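Local coordinates for DNA repair protein RAD7 (Saccharomyces cerevisiae, PDB 5ZB2) that promotes global genome nucleotide excision repair, the removal of damage from nontranscribing DNA, as a component of the global genome repair complex with Rad16, at residues A[61-64]-A[65-69]; A[119-122]-A[123-127]; A[111-115]-A[116-120]. All coordinates share one frame; numbering follows the deposited sequence.

Contact 1 (A[61-64]-A[65-69]); sequences RALN and DHTLQ. With 9FO (3,6,9,12,15,18,21,24,27,30,33,36,39,42,45,48,51,54,57-nonadecaoxanonapentacontane-1,59-diol), chain K.
Asn64 and Thr67 exchange hydrogen bonds across a tight turn, each side chain serving the other's backbone. Asn64 has its CG placed between the backbone N and the carbonyl carbon (chi1 58°), which folds the amide back over the chain ahead. There Asn64 OD1 takes the N-H of Thr67 at 2.9 Å, in a bond tilted out of the amide plane, and a weaker, more bent one from His66 N at 2.8 Å. In return, Thr67 OG1 accepts from Asn64 N at 3.1 Å and donates its own proton to Ala62 O at 2.8 Å, meeting a lone pair in the carbonyl plane. One hydroxyl therefore clips together two backbone positions of the 61-64 segment. The backbone adds Leu68 N to Asn64 O at 2.8 Å, closing the turn.

Around these bonds the Gln69 amide turns back, NE2 giving a nearly straight bond to His66 O at 3.2 Å, while its OE1 faces CBP of the bound polyethylene glycol 9FO at 3.6 Å. Asp65 OD2 lies 3.3 Å from CBV of the same chain-like ligand, though its hydrogen-bond partner is Ser88 OG. His66 NE2 is hydrogen-bonded to Ser17 O of the second subunit.

Apolar packing finishes the contact elsewhere: Leu63 and Leu68 both rest on Phe81 of strand 78-81. Just after the Schellman motif that ends helix 50-59, bonds from Thr67 N to Asn64 OD1 and from Leu68 N to Asn64 O make an Asx motif in the loop leading to strand 78-81, the first strand of the repeat array.

Contact 2 (A[119-122]-A[123-127]); sequences LYIA and EKLPN
Glu123 lies against the carbonyl of Leu119, its CB and CG each 3.3 Å from Leu119 O, the same oxygen that receives Glu123 N at 2.9 Å. The chain then runs on extended to a carboxylate whose OE1 sits close to a bound 2-(2-methoxyethoxy)ethanol, probably taken up from the crystallisation liquor. Lys124 treats the next carbonyl alike: its N bonds to Tyr120 O at 2.8 Å. With Lys124 CG turned to the side of its own backbone N (chi1 -58°), the chain runs beside the Tyr120 side chain, and Lys124 CG comes 4.2 Å from Tyr120 CD2. Ile121 and Leu125 also run alongside each other, and their branches Ile121 CG2 and Leu125 CD1 meet at 4.0 Å. Their backbone link, Leu125 N to Ile121 O, is weak and long at 3.4 Å, as befits a final turn from which Leu125 already departs in its backbone angles. The example is thus the last turn of a helix, bonded i to i+4 and weakening at its end. Helix 115-124 packs between two others: Tyr120 and Lys124 touch Ile97 of helix 89-98, while Leu119, Ala122 and Glu123 meet Ile150 of helix 141-150, and the chain leads on to strand 130-134.

Contact 3 (A[111-115]-A[116-120]); sequences GQLNH and ESLLY
Two first torsions bring Asn114 and Ser117 together: CG of Asn114 stands between its backbone N and carbonyl carbon (chi1 69°), and OG of Ser117 lies beside its own backbone N (chi1 -57°). The result is an N-cap at the start of helix 115-124, in the C-terminal, leucine-rich-repeat part of Rad7. Asn114 OD1 accepts from Ser117 N at 2.8 Å in a nearly straight bond that meets the oxygen almost head-on. Ser117 OG is equally near that oxygen, but the hydroxyl sits between Asn114 OD1 and Phe89 O, at the start of helix 89-98, and which of the two acceptors takes its single proton is not settled. The cap thus gives a first-turn N-H, which lacks the usual i-4 helical partner, a side-chain acceptor.

Regular helical bonding starts at once, with Leu118 N on Asn114 O at 2.9 Å and Leu119 N on His115 O at 3.1 Å. On the outer side, the His115 ring is crossed by Leu119: its CG stands 4.1 Å above one face, displaced toward the rim, while CD1 comes within 3.2 Å of NE2, a tight approach. The other ring nitrogen, His115 ND1, is hydrogen-bonded to Thr143 OG1, which helps to fix how the ring is turned. Toward the interior, Leu113 passes obliquely over the first turn, its CD2 3.7 Å from Leu118 CB, and both leucines reach Ile139.

Glu116 reaches the Asn114 amide through a water at the far end of its extended chain. Its carboxylate forms a salt bridge with Lys93, and the water ties the two sides together, accepting from Asn114 ND2 at 3.3 Å and donating to Glu116 OE2.

From the N terminus, the chain first meets contact 1, which closes a tight turn after helix 50-59 and before strand 78-81. Further on, past strand 104-108, contact 3 starts helix 115-124 and contact 2 ends it, so the second begins on the stretch where the first ends and they share Leu119 and Tyr120; no contact encloses another. Contacts 2 and 3 have centres about 11 Å apart and touch where Ile121 CD1 meets Leu113 CD1 at 4.1 Å. Contact 1 stays separate, its nearest atoms about 7 Å from those of contact 3, yet Asp65 in contact 1 and Tyr120 in contacts 2 and 3 line one polyethylene glycol pocket.

Contact 1 (A[61-64]-A[65-69])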
loop_
_atom_site.group_PDB
_atom_site.type_symbol
_atom_site.label_atom_id
_atom_site.label_comp_id
_atom_site.label_asym_id
_atom_site.label_seq_id
_atom_site.Cartn_x
_atom_site.Cartn_y
_atom_site.Cartn_z
ATOM N N ARG A 61 -21.532 7.827 -6.428
ATOM C CA ARG A 61 -20.175 7.579 -6.922
ATOM C C ARG A 61 -19.141 8.271 -6.036
ATOM O O ARG A 61 -18.105 8.747 -6.505
ATOM C CB ARG A 61 -20.027 8.031 -8.377
ATOM C CG ARG A 61 -20.914 7.279 -9.354
ATOM C CD ARG A 61 -20.839 7.862 -10.761
ATOM N NE ARG A 61 -19.539 7.655 -11.404
ATOM C CZ ARG A 61 -18.568 8.565 -11.482
ATOM N NH1 ARG A 61 -18.717 9.774 -10.955
ATOM N NH2 ARG A 61 -17.432 8.262 -12.096
ATOM N N ALA A 62 -19.427 8.318 -4.735
ATOM C CA ALA A 62 -18.606 9.049 -3.780
ATOM C C ALA A 62 -17.846 8.130 -2.834
ATOM O O ALA A 62 -17.244 8.613 -1.870
ATOM C CB ALA A 62 -19.473 10.020 -2.975
ATOM N N LEU A 63 -17.865 6.823 -3.072
ATOM C CA LEU A 63 -17.078 5.889 -2.279
ATOM C C LEU A 63 -15.699 5.747 -2.916
ATOM O O LEU A 63 -15.583 5.341 -4.079
ATOM C CB LEU A 63 -17.779 4.537 -2.180
ATOM C CG LEU A 63 -17.223 3.560 -1.142
ATOM C CD1 LEU A 63 -17.343 4.111 0.276
ATOM C CD2 LEU A 63 -17.932 2.218 -1.244
ATOM N N ASN A 64 -14.662 6.103 -2.162
ATOM C CA ASN A 64 -13.296 6.072 -2.664
ATOM C C ASN A 64 -12.356 5.952 -1.469
ATOM O O ASN A 64 -12.794 5.815 -0.323
ATOM C CB ASN A 64 -13.005 7.311 -3.521
ATOM C CG ASN A 64 -13.210 8.612 -2.765
ATOM O OD1 ASN A 64 -12.835 8.735 -1.599
ATOM N ND2 ASN A 64 -13.816 9.592 -3.429
ATOM N N ASP A 65 -11.048 5.992 -1.743
ATOM C CA ASP A 65 -10.072 5.810 -0.669
ATOM C C ASP A 65 -10.188 6.904 0.385
ATOM O O ASP A 65 -9.858 6.678 1.556
ATOM C CB ASP A 65 -8.652 5.785 -1.232
ATOM C CG ASP A 65 -8.332 4.503 -1.984
ATOM O OD1 ASP A 65 -9.173 3.575 -1.993
ATOM O OD2 ASP A 65 -7.223 4.420 -2.557
ATOM N N HIS A 66 -10.640 8.091 -0.015
ATOM C CA HIS A 66 -10.772 9.209 0.913
ATOM C C HIS A 66 -11.936 8.979 1.872
ATOM O O HIS A 66 -11.756 8.951 3.095
ATOM C CB HIS A 66 -10.955 10.503 0.111
ATOM C CG HIS A 66 -10.799 11.758 0.912
ATOM N ND1 HIS A 66 -9.640 12.073 1.589
ATOM C CD2 HIS A 66 -11.648 12.796 1.115
ATOM C CE1 HIS A 66 -9.788 13.241 2.190
ATOM N NE2 HIS A 66 -10.997 13.700 1.920
ATOM N N THR A 67 -13.142 8.791 1.329
ATOM C CA THR A 67 -14.318 8.572 2.162
ATOM C C THR A 67 -14.307 7.209 2.838
ATOM O O THR A 67 -15.008 7.023 3.840
ATOM C CB THR A 67 -15.591 8.717 1.324
ATOM O OG1 THR A 67 -15.534 7.829 0.202
ATOM C CG2 THR A 67 -15.737 10.140 0.826
ATOM N N LEU A 68 -13.533 6.256 2.313
ATOM C CA LEU A 68 -13.414 4.948 2.950
ATOM C C LEU A 68 -13.050 5.066 4.423
ATOM O O LEU A 68 -13.379 4.180 5.218
ATOM C CB LEU A 68 -12.360 4.112 2.219
ATOM C CG LEU A 68 -11.994 2.761 2.842
ATOM C CD1 LEU A 68 -13.198 1.828 2.839
ATOM C CD2 LEU A 68 -10.820 2.140 2.101
ATOM N N GLN A 69 -12.369 6.147 4.803
ATOM C CA GLN A 69 -11.897 6.295 6.173
ATOM C C GLN A 69 -13.038 6.439 7.167
ATOM O O GLN A 69 -12.823 6.232 8.366
ATOM C CB GLN A 69 -10.955 7.497 6.266
ATOM C CG GLN A 69 -9.672 7.307 5.472
ATOM C CD GLN A 69 -8.778 8.522 5.515
ATOM O OE1 GLN A 69 -7.758 8.535 6.204
ATOM N NE2 GLN A 69 -9.160 9.556 4.782
HETATM O OAA 9FO K . 5.436 -6.484 8.266
HETATM C CAB 9FO K . 4.492 -5.528 8.659
HETATM C CAC 9FO K . 5.207 -4.239 9.064
HETATM O OAD 9FO K . 4.366 -3.451 9.857
HETATM C CAE 9FO K . 3.364 -2.771 9.162
HETATM C CAF 9FO K . 2.302 -2.290 10.151
HETATM O OAG 9FO K . 1.064 -2.213 9.506
HETATM C CAH 9FO K . 0.417 -3.445 9.358
HETATM C CAI 9FO K . -0.223 -3.490 7.977
HETATM O OAJ 9FO K . 0.748 -3.904 7.061
HETATM C CAK 9FO K . 0.691 -3.261 5.821
HETATM C CAL 9FO K . 1.986 -3.523 5.060
HETATM O OAM 9FO K . 2.445 -2.331 4.488
HETATM C CAN 9FO K . 3.834 -2.191 4.509
HETATM C CAO 9FO K . 4.271 -1.745 5.896
HETATM O OAP 9FO K . 4.927 -0.512 5.809
HETATM C CAQ 9FO K . 5.173 0.081 7.049
HETATM C CAR 9FO K . 3.892 0.736 7.548
HETATM O OAS 9FO K . 4.176 1.622 8.589
HETATM C CAT 9FO K . 3.179 1.681 9.570
HETATM C CAU 9FO K . 1.872 2.234 9.001
HETATM O OAV 9FO K . 0.849 1.306 9.212
HETATM C CAW 9FO K . -0.361 1.636 8.593
HETATM C CAX 9FO K . -1.365 0.505 8.813
HETATM O OAY 9FO K . -1.446 -0.303 7.673
HETATM C CAZ 9FO K . -2.197 0.235 6.619
HETATM C CBA 9FO K . -2.429 -0.842 5.564
HETATM O OBB 9FO K . -1.977 -0.413 4.313
HETATM C CBC 9FO K . -0.672 -0.794 3.977
HETATM C CBD 9FO K . -0.434 -0.457 2.509
HETATM O OBE 9FO K . -0.098 0.893 2.401
HETATM C CBF 9FO K . -0.748 1.534 1.346
HETATM C CBG 9FO K . -0.254 2.973 1.248
HETATM O OBH 9FO K . 0.344 3.338 2.464
HETATM C CBI 9FO K . 0.312 4.711 2.746
HETATM C CBJ 9FO K . 0.437 4.934 4.251
HETATM O OBK 9FO K . -0.455 5.948 4.632
HETATM C CBL 9FO K . -1.169 5.708 5.814
HETATM C CBM 9FO K . -2.447 6.540 5.800
HETATM O OBN 9FO K . -3.283 6.131 6.844
HETATM C CBO 9FO K . -4.228 5.160 6.493
HETATM C CBP 9FO K . -5.428 5.806 5.800
HETATM O OBQ 9FO K . -5.996 4.851 4.948
HETATM C CBR 9FO K . -6.689 5.342 3.836
HETATM C CBS 9FO K . -6.644 4.255 2.767
HETATM O OBT 9FO K . -6.299 4.834 1.542
HETATM C CBU 9FO K . -5.568 3.998 0.690
HETATM C CBV 9FO K . -4.822 4.862 -0.318
HETATM O OBW 9FO K . -3.602 5.247 0.242
HETATM C CBX 9FO K . -2.840 6.090 -0.574
HETATM C CBY 9FO K . -1.751 6.763 0.258
HETATM O OBZ 9FO K . -2.285 7.233 1.463
HETATM C CCA 9FO K . -1.983 8.576 1.728
HETATM C CCB 9FO K . -2.282 8.885 3.193
HETATM O OCC 9FO K . -3.605 9.296 3.392
HETATM C CCD 9FO K . -4.606 8.365 3.095
HETATM C CCE 9FO K . -5.081 8.634 1.669
HETATM O OCF 9FO K . -6.476 8.726 1.613
HETATM C CCG 9FO K . -7.010 8.590 0.325
HETATM C CCH 9FO K . -6.261 9.472 -0.677
HETATM O OCI 9FO K . -7.079 9.729 -1.784
#

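Contact 2 (A[119-122]-A[123-127])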
loop_
_atom_site.group_PDB
_atom_site.type_symbol
_atom_site.label_atom_id
_atom_site.label_comp_id
_atom_site.label_asym_id
_atom_site.label_seq_id
_atom_site.Cartn_x
_atom_site.Cartn_y
_atom_site.Cartn_z
ATOM N N LEU A 119 -5.807 -11.473 -1.184
ATOM C CA LEU A 119 -5.151 -12.258 -0.141
ATOM C C LEU A 119 -5.095 -11.506 1.187
ATOM O O LEU A 119 -5.095 -12.134 2.251
ATOM C CB LEU A 119 -3.747 -12.660 -0.592
ATOM C CG LEU A 119 -3.676 -13.463 -1.897
ATOM C CD1 LEU A 119 -2.256 -13.939 -2.157
ATOM C CD2 LEU A 119 -4.633 -14.646 -1.889
ATOM N N TYR A 120 -5.050 -10.173 1.157
ATOM C CA TYR A 120 -5.210 -9.406 2.389
ATOM C C TYR A 120 -6.554 -9.713 3.042
ATOM O O TYR A 120 -6.635 -9.937 4.255
ATOM C CB TYR A 120 -5.094 -7.910 2.099
ATOM C CG TYR A 120 -3.738 -7.301 2.363
ATOM C CD1 TYR A 120 -2.633 -7.644 1.595
ATOM C CD2 TYR A 120 -3.572 -6.347 3.361
ATOM C CE1 TYR A 120 -1.394 -7.070 1.827
ATOM C CE2 TYR A 120 -2.340 -5.766 3.600
ATOM C CZ TYR A 120 -1.256 -6.130 2.831
ATOM O OH TYR A 120 -0.032 -5.550 3.071
ATOM N N ILE A 121 -7.625 -9.721 2.244
ATOM C CA ILE A 121 -8.960 -10.000 2.771
ATOM C C ILE A 121 -8.996 -11.375 3.428
ATOM O O ILE A 121 -9.501 -11.538 4.544
ATOM C CB ILE A 121 -10.006 -9.877 1.649
ATOM C CG1 ILE A 121 -10.173 -8.410 1.263
ATOM C CG2 ILE A 121 -11.352 -10.476 2.069
ATOM C CD1 ILE A 121 -10.945 -8.195 -0.010
ATOM N N ALA A 122 -8.463 -12.386 2.741
ATOM C CA ALA A 122 -8.516 -13.747 3.266
ATOM C C ALA A 122 -7.646 -13.923 4.507
ATOM O O ALA A 122 -7.989 -14.717 5.391
ATOM C CB ALA A 122 -8.081 -14.738 2.188
ATOM N N GLU A 123 -6.525 -13.205 4.597
ATOM C CA GLU A 123 -5.556 -13.455 5.656
ATOM C C GLU A 123 -5.656 -12.489 6.830
ATOM O O GLU A 123 -5.188 -12.827 7.920
ATOM C CB GLU A 123 -4.136 -13.413 5.083
ATOM C CG GLU A 123 -3.873 -14.531 4.079
ATOM C CD GLU A 123 -2.438 -14.581 3.597
ATOM O OE1 GLU A 123 -1.789 -13.514 3.527
ATOM O OE2 GLU A 123 -1.957 -15.693 3.287
ATOM N N LYS A 124 -6.257 -11.314 6.650
ATOM C CA LYS A 124 -6.338 -10.326 7.718
ATOM C C LYS A 124 -7.710 -10.255 8.373
ATOM O O LYS A 124 -7.842 -9.607 9.418
ATOM C CB LYS A 124 -5.965 -8.936 7.185
ATOM C CG LYS A 124 -4.568 -8.852 6.578
ATOM C CD LYS A 124 -3.499 -9.215 7.583
ATOM C CE LYS A 124 -2.132 -9.215 6.948
ATOM N NZ LYS A 124 -1.098 -9.738 7.887
ATOM N N LEU A 125 -8.728 -10.887 7.787
ATOM C CA LEU A 125 -10.062 -10.916 8.371
ATOM C C LEU A 125 -10.326 -12.315 8.914
ATOM O O LEU A 125 -10.953 -13.137 8.233
ATOM C CB LEU A 125 -11.118 -10.522 7.337
ATOM C CG LEU A 125 -10.965 -9.124 6.738
ATOM C CD1 LEU A 125 -12.014 -8.904 5.658
ATOM C CD2 LEU A 125 -11.065 -8.047 7.807
ATOM N N PRO A 126 -9.869 -12.622 10.132
ATOM C CA PRO A 126 -9.940 -14.012 10.612
ATOM C C PRO A 126 -11.354 -14.518 10.831
ATOM O O PRO A 126 -11.558 -15.738 10.826
ATOM C CB PRO A 126 -9.155 -13.969 11.929
ATOM C CG PRO A 126 -9.289 -12.556 12.394
ATOM C CD PRO A 126 -9.300 -11.716 11.145
ATOM N N ASN A 127 -12.329 -13.633 11.025
ATOM C CA ASN A 127 -13.719 -14.032 11.209
ATOM C C ASN A 127 -14.516 -14.044 9.909
ATOM O O ASN A 127 -15.722 -14.312 9.941
ATOM C CB ASN A 127 -14.410 -13.096 12.205
ATOM C CG ASN A 127 -13.758 -13.107 13.571
ATOM O OD1 ASN A 127 -13.374 -14.160 14.079
ATOM N ND2 ASN A 127 -13.631 -11.930 14.177
#

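Contact 3 (A[111-115]-A[116-120])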
loop_
_atom_site.group_PDB
_atom_site.type_symbol
_atom_site.label_atom_id
_atom_site.label_comp_id
_atom_site.label_asym_id
_atom_site.label_seq_id
_atom_site.Cartn_x
_atom_site.Cartn_y
_atom_site.Cartn_z
ATOM N N GLY A 111 -13.587 -3.355 -9.427
ATOM C CA GLY A 111 -12.708 -3.567 -10.568
ATOM C C GLY A 111 -11.226 -3.534 -10.237
ATOM O O GLY A 111 -10.424 -4.178 -10.920
ATOM N N GLN A 112 -10.836 -2.792 -9.202
ATOM C CA GLN A 112 -9.422 -2.629 -8.874
ATOM C C GLN A 112 -8.913 -3.662 -7.877
ATOM O O GLN A 112 -7.713 -3.682 -7.586
ATOM C CB GLN A 112 -9.166 -1.219 -8.327
ATOM C CG GLN A 112 -9.610 -0.117 -9.276
ATOM C CD GLN A 112 -9.132 1.255 -8.853
ATOM O OE1 GLN A 112 -7.959 1.443 -8.528
ATOM N NE2 GLN A 112 -10.041 2.228 -8.859
ATOM N N LEU A 113 -9.784 -4.518 -7.352
ATOM C CA LEU A 113 -9.342 -5.579 -6.457
ATOM C C LEU A 113 -8.381 -6.506 -7.193
ATOM O O LEU A 113 -8.742 -7.099 -8.213
ATOM C CB LEU A 113 -10.554 -6.354 -5.938
ATOM C CG LEU A 113 -10.319 -7.281 -4.742
ATOM C CD1 LEU A 113 -11.619 -7.521 -3.996
ATOM C CD2 LEU A 113 -9.732 -8.610 -5.172
ATOM N N ASN A 114 -7.156 -6.625 -6.686
ATOM C CA ASN A 114 -6.124 -7.419 -7.340
ATOM C C ASN A 114 -5.662 -8.549 -6.423
ATOM O O ASN A 114 -6.196 -8.765 -5.331
ATOM C CB ASN A 114 -4.946 -6.537 -7.779
ATOM C CG ASN A 114 -4.138 -5.975 -6.608
ATOM O OD1 ASN A 114 -4.386 -6.284 -5.437
ATOM N ND2 ASN A 114 -3.149 -5.148 -6.933
ATOM N N HIS A 115 -4.654 -9.277 -6.904
ATOM C CA HIS A 115 -4.111 -10.427 -6.189
ATOM C C HIS A 115 -3.819 -10.088 -4.730
ATOM O O HIS A 115 -4.321 -10.742 -3.810
ATOM C CB HIS A 115 -2.846 -10.905 -6.911
ATOM C CG HIS A 115 -2.155 -12.059 -6.250
ATOM N ND1 HIS A 115 -2.350 -13.367 -6.640
ATOM C CD2 HIS A 115 -1.245 -12.098 -5.249
ATOM C CE1 HIS A 115 -1.599 -14.163 -5.899
ATOM N NE2 HIS A 115 -0.920 -13.418 -5.046
ATOM N N GLU A 116 -3.006 -9.056 -4.504
ATOM C CA GLU A 116 -2.631 -8.696 -3.141
ATOM C C GLU A 116 -3.851 -8.293 -2.320
ATOM O O GLU A 116 -3.958 -8.649 -1.142
ATOM C CB GLU A 116 -1.594 -7.572 -3.171
ATOM C CG GLU A 116 -1.154 -7.079 -1.804
ATOM C CD GLU A 116 -0.096 -5.992 -1.894
ATOM O OE1 GLU A 116 0.927 -6.111 -1.194
ATOM O OE2 GLU A 116 -0.283 -5.023 -2.667
ATOM N N SER A 117 -4.782 -7.551 -2.925
ATOM C CA SER A 117 -5.985 -7.141 -2.204
ATOM C C SER A 117 -6.793 -8.352 -1.754
ATOM O O SER A 117 -7.273 -8.401 -0.616
ATOM C CB SER A 117 -6.845 -6.233 -3.084
ATOM O OG SER A 117 -6.121 -5.101 -3.516
ATOM N N LEU A 118 -6.951 -9.341 -2.637
ATOM C CA LEU A 118 -7.760 -10.511 -2.309
ATOM C C LEU A 118 -7.137 -11.319 -1.177
ATOM O O LEU A 118 -7.850 -11.807 -0.292
ATOM C CB LEU A 118 -7.947 -11.381 -3.553
ATOM C CG LEU A 118 -8.912 -12.561 -3.433
ATOM C CD1 LEU A 118 -10.308 -12.106 -3.019
ATOM C CD2 LEU A 118 -8.960 -13.332 -4.747
ATOM N N LEU A 119 -5.807 -11.473 -1.184
ATOM C CA LEU A 119 -5.151 -12.258 -0.141
ATOM C C LEU A 119 -5.095 -11.506 1.187
ATOM O O LEU A 119 -5.095 -12.134 2.251
ATOM C CB LEU A 119 -3.747 -12.660 -0.592
ATOM C CG LEU A 119 -3.676 -13.463 -1.897
ATOM C CD1 LEU A 119 -2.256 -13.939 -2.157
ATOM C CD2 LEU A 119 -4.633 -14.646 -1.889
ATOM N N TYR A 120 -5.050 -10.173 1.157
ATOM C CA TYR A 120 -5.210 -9.406 2.389
ATOM C C TYR A 120 -6.554 -9.713 3.042
ATOM O O TYR A 120 -6.635 -9.937 4.255
ATOM C CB TYR A 120 -5.094 -7.910 2.099
ATOM C CG TYR A 120 -3.738 -7.301 2.363
ATOM C CD1 TYR A 120 -2.633 -7.644 1.595
ATOM C CD2 TYR A 120 -3.572 -6.347 3.361
ATOM C CE1 TYR A 120 -1.394 -7.070 1.827
ATOM C CE2 TYR A 120 -2.340 -5.766 3.600
ATOM C CZ TYR A 120 -1.256 -6.130 2.831
ATOM O OH TYR A 120 -0.032 -5.550 3.071
HETATM O O HOH W 1 -0.398 -5.132 -5.167
#